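Long-range contact in papain inhibitor (Streptomyces mobaraensis, PDB 5NTB), which inhibits the cysteine proteases papain and bromelain and bovine trypsin, and serves as a glutamine and lysine donor substrate for transglutaminase: residues A[2-8]-A[106-110]. Numbering follows the deposited sequence.
Sequences IPIGQKM and WKFVR
Trp106 and Met8 form an antiparallel hydrogen-bonded pair, Met8 N donating to Trp106 O at 2.8 Å and Trp106 N to Met8 O at 2.9 Å. Their side chains share one face of the sheet. A bend at the last torsion of Met8 (chi3 -67°) brings CE over the six-membered ring of the indole, 3.6 Å from its centroid, in a CH-pi contact, with SD higher above the same ring. Trp106 NE1 is bound to the carbonyl of Thr81, which probably limits rotation of the indole; an alanine here would probably leave the Met8 methyl without its aromatic platform and that carbonyl without its donor. Lys107, extended beyond CG, slants across Lys7; Lys7 NZ and Lys107 NZ come to 3.2 Å as like charges, not as a bond, while a water links Lys107 NZ to Gly5 O. At Phe108 the strand meets the type II turn from Pro3 to Gln6: Gly5 N binds Phe108 O almost linearly (168°), and a second water accepts a hydrogen bond from Phe108 N and donates to Pro3 O and Gln6 O. Ile2 lays CG2 over a face of the Phe108 ring, 4.0 Å from the centroid, and Trp41 meets this ring edge-to-face. Beyond Val109, which hydrogen-bonds through its backbone to Ser57 of strand 57-62, the guanidinium of Arg110 brings NH2 to within 3.7 Å of Ile4 CG1. The N-terminal segment thus leads into strand 8-18 of the double-psi beta-barrel-like domain, alongside the C-terminal strand; the two ammonium groups are likely to repel one another, a cost the water at Lys107 NZ may ease.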
ATOM      1  N   ILE A   2       7.897   4.801  11.500  1.00 24.56           N
ATOM      2  CA  ILE A   2       6.761   5.034  10.609  1.00 24.31           C
ATOM      3  C   ILE A   2       6.334   6.490  10.787  1.00 19.86           C
ATOM      4  O   ILE A   2       5.829   6.840  11.861  1.00 22.79           O
ATOM      5  CB  ILE A   2       5.596   4.085  10.907  1.00 21.13           C
ATOM      6  CG1 ILE A   2       6.023   2.628  10.707  1.00 21.59           C
ATOM      7  CG2 ILE A   2       4.400   4.426  10.008  1.00 25.84           C
ATOM      8  CD1 ILE A   2       5.021   1.623  11.261  1.00 25.14           C
ATOM      9  N   PRO A   3       6.526   7.351   9.791  1.00 21.21           N
ATOM     10  CA  PRO A   3       6.194   8.776   9.972  1.00 20.02           C
ATOM     11  C   PRO A   3       4.715   9.074   9.738  1.00 15.51           C
ATOM     12  O   PRO A   3       4.302   9.576   8.692  1.00 17.41           O
ATOM     13  CB  PRO A   3       7.085   9.459   8.935  1.00 22.01           C
ATOM     14  CG  PRO A   3       7.210   8.446   7.840  1.00 22.99           C
ATOM     15  CD  PRO A   3       7.180   7.091   8.498  1.00 21.55           C
ATOM     16  N   ILE A   4       3.906   8.756  10.753  1.00 17.76           N
ATOM     17  CA  ILE A   4       2.465   8.942  10.656  1.00 17.37           C
ATOM     18  C   ILE A   4       2.150  10.383  10.301  1.00 18.32           C
ATOM     19  O   ILE A   4       2.687  11.323  10.902  1.00 21.04           O
ATOM     20  CB  ILE A   4       1.785   8.550  11.975  1.00 20.87           C
ATOM     21  CG1 ILE A   4       2.085   7.094  12.329  1.00 21.91           C
ATOM     22  CG2 ILE A   4       0.282   8.818  11.894  1.00 22.55           C
ATOM     23  CD1 ILE A   4       1.396   6.098  11.436  1.00 23.86           C
ATOM     24  N   GLY A   5       1.273  10.564   9.311  1.00 19.83           N
ATOM     25  CA  GLY A   5       0.785  11.867   8.924  1.00 17.99           C
ATOM     26  C   GLY A   5       1.645  12.614   7.931  1.00 17.29           C
ATOM     27  O   GLY A   5       1.224  13.667   7.445  1.00 22.64           O
ATOM     28  N   GLN A   6       2.828  12.115   7.606  1.00 17.18           N
ATOM     29  CA  GLN A   6       3.715  12.840   6.707  1.00 17.85           C
ATOM     30  C   GLN A   6       3.382  12.484   5.263  1.00 19.53           C
ATOM     31  O   GLN A   6       3.524  11.326   4.856  1.00 21.00           O
ATOM     32  CB  GLN A   6       5.180  12.547   7.008  1.00 21.88           C
ATOM     33  CG  GLN A   6       6.081  12.756   5.797  1.00 31.38           C
ATOM     34  CD  GLN A   6       7.470  12.187   5.983  1.00 40.52           C
ATOM     35  OE1 GLN A   6       7.953  11.420   5.144  1.00 45.39           O
ATOM     36  NE2 GLN A   6       8.131  12.571   7.067  1.00 47.58           N
ATOM     37  N   LYS A   7       2.947  13.475   4.494  1.00 19.97           N
ATOM     38  CA  LYS A   7       2.575  13.220   3.110  1.00 20.39           C
ATOM     39  C   LYS A   7       3.829  13.018   2.275  1.00 23.03           C
ATOM     40  O   LYS A   7       4.832  13.721   2.438  1.00 23.49           O
ATOM     41  CB  LYS A   7       1.731  14.370   2.545  1.00 23.93           C
ATOM     42  CG  LYS A   7       0.351  14.523   3.191  1.00 34.54           C
ATOM     43  CD  LYS A   7      -0.769  14.550   2.142  1.00 43.84           C
ATOM     44  CE  LYS A   7      -2.141  14.262   2.751  1.00 37.47           C
ATOM     45  NZ  LYS A   7      -2.176  14.577   4.211  1.00 45.28           N
ATOM     46  N   MET A   8       3.781  12.028   1.399  1.00 16.98           N
ATOM     47  CA  MET A   8       4.867  11.743   0.481  1.00 17.64           C
ATOM     48  C   MET A   8       4.345  11.738  -0.940  1.00 17.52           C
ATOM     49  O   MET A   8       3.203  11.342  -1.190  1.00 17.81           O
ATOM     50  CB  MET A   8       5.509  10.409   0.791  1.00 19.43           C
ATOM     51  CG  MET A   8       6.408  10.525   2.001  1.00 20.38           C
ATOM     52  SD  MET A   8       6.943   8.937   2.606  1.00 20.66           S
ATOM     53  CE  MET A   8       5.408   8.233   3.189  1.00 25.29           C
ATOM     54  N   TRP A 106       0.627  10.086  -0.687  1.00 15.46           N
ATOM     55  CA  TRP A 106       0.167   9.112   0.289  1.00 12.65           C
ATOM     56  C   TRP A 106       0.831   9.365   1.625  1.00 13.17           C
ATOM     57  O   TRP A 106       1.883   9.999   1.713  1.00 15.09           O
ATOM     58  CB  TRP A 106       0.399   7.664  -0.194  1.00 14.16           C
ATOM     59  CG  TRP A 106       1.818   7.209  -0.349  1.00 13.60           C
ATOM     60  CD1 TRP A 106       2.614   7.353  -1.452  1.00 13.45           C
ATOM     61  CD2 TRP A 106       2.590   6.493   0.615  1.00 11.96           C
ATOM     62  NE1 TRP A 106       3.844   6.763  -1.227  1.00 13.49           N
ATOM     63  CE2 TRP A 106       3.852   6.231   0.035  1.00 12.56           C
ATOM     64  CE3 TRP A 106       2.331   6.030   1.908  1.00 13.50           C
ATOM     65  CZ2 TRP A 106       4.863   5.546   0.710  1.00 11.85           C
ATOM     66  CZ3 TRP A 106       3.332   5.341   2.583  1.00 14.02           C
ATOM     67  CH2 TRP A 106       4.585   5.094   1.973  1.00 13.77           C
ATOM     68  N   LYS A 107       0.193   8.859   2.676  1.00 13.00           N
ATOM     69  CA  LYS A 107       0.753   8.978   4.010  1.00 12.89           C
ATOM     70  C   LYS A 107       0.293   7.782   4.815  1.00 12.50           C
ATOM     71  O   LYS A 107      -0.797   7.242   4.586  1.00 13.52           O
ATOM     72  CB  LYS A 107       0.334  10.280   4.709  1.00 16.94           C
ATOM     73  CG  LYS A 107      -1.164  10.401   4.934  1.00 17.39           C
ATOM     74  CD  LYS A 107      -1.473  11.664   5.725  1.00 23.15           C
ATOM     75  CE  LYS A 107      -2.952  11.801   5.969  1.00 22.64           C
ATOM     76  NZ  LYS A 107      -3.247  13.014   6.810  1.00 26.80           N
ATOM     77  N   PHE A 108       1.151   7.360   5.734  1.00 13.74           N
ATOM     78  CA  PHE A 108       0.755   6.418   6.770  1.00 11.41           C
ATOM     79  C   PHE A 108      -0.195   7.088   7.750  1.00 16.08           C
ATOM     80  O   PHE A 108       0.031   8.231   8.163  1.00 15.06           O
ATOM     81  CB  PHE A 108       1.977   5.923   7.540  1.00 13.08           C
ATOM     82  CG  PHE A 108       2.944   5.109   6.720  1.00 12.95           C
ATOM     83  CD1 PHE A 108       2.628   3.812   6.345  1.00 14.11           C
ATOM     84  CD2 PHE A 108       4.185   5.618   6.378  1.00 15.15           C
ATOM     85  CE1 PHE A 108       3.529   3.046   5.614  1.00 14.11           C
ATOM     86  CE2 PHE A 108       5.099   4.854   5.657  1.00 17.74           C
ATOM     87  CZ  PHE A 108       4.764   3.561   5.279  1.00 14.64           C
ATOM     88  N   VAL A 109      -1.233   6.358   8.161  1.00 15.61           N
ATOM     89  CA  VAL A 109      -2.163   6.836   9.185  1.00 16.06           C
ATOM     90  C   VAL A 109      -2.467   5.732  10.188  1.00 21.03           C
ATOM     91  O   VAL A 109      -2.230   4.549   9.945  1.00 16.66           O
ATOM     92  CB  VAL A 109      -3.493   7.345   8.594  1.00 17.63           C
ATOM     93  CG1 VAL A 109      -3.267   8.554   7.703  1.00 16.31           C
ATOM     94  CG2 VAL A 109      -4.188   6.230   7.831  1.00 19.86           C
ATOM     95  N   ARG A 110      -3.033   6.139  11.323  1.00 20.88           N
ATOM     96  CA  ARG A 110      -3.529   5.191  12.316  1.00 26.40           C
ATOM     97  C   ARG A 110      -5.006   5.433  12.608  1.00 39.41           C
ATOM     98  O   ARG A 110      -5.822   4.511  12.531  1.00 47.56           O
ATOM     99  CB  ARG A 110      -2.715   5.282  13.607  1.00 35.75           C
ATOM    100  CG  ARG A 110      -1.450   4.449  13.565  1.00 35.65           C
ATOM    101  CD  ARG A 110      -1.013   4.000  14.949  1.00 37.80           C
ATOM    102  NE  ARG A 110       0.044   2.996  14.855  1.00 35.91           N
ATOM    103  CZ  ARG A 110       1.345   3.277  14.860  1.00 36.03           C
ATOM    104  NH1 ARG A 110       2.238   2.302  14.765  1.00 39.62           N
ATOM    105  NH2 ARG A 110       1.758   4.534  14.964  1.00 45.03           N
TER
HETATM  106  O   HOH W   1       3.392   8.987   6.201  1.00 16.59           O
HETATM  107  O   HOH W   2      -1.084  14.855   7.087  1.00 27.21           O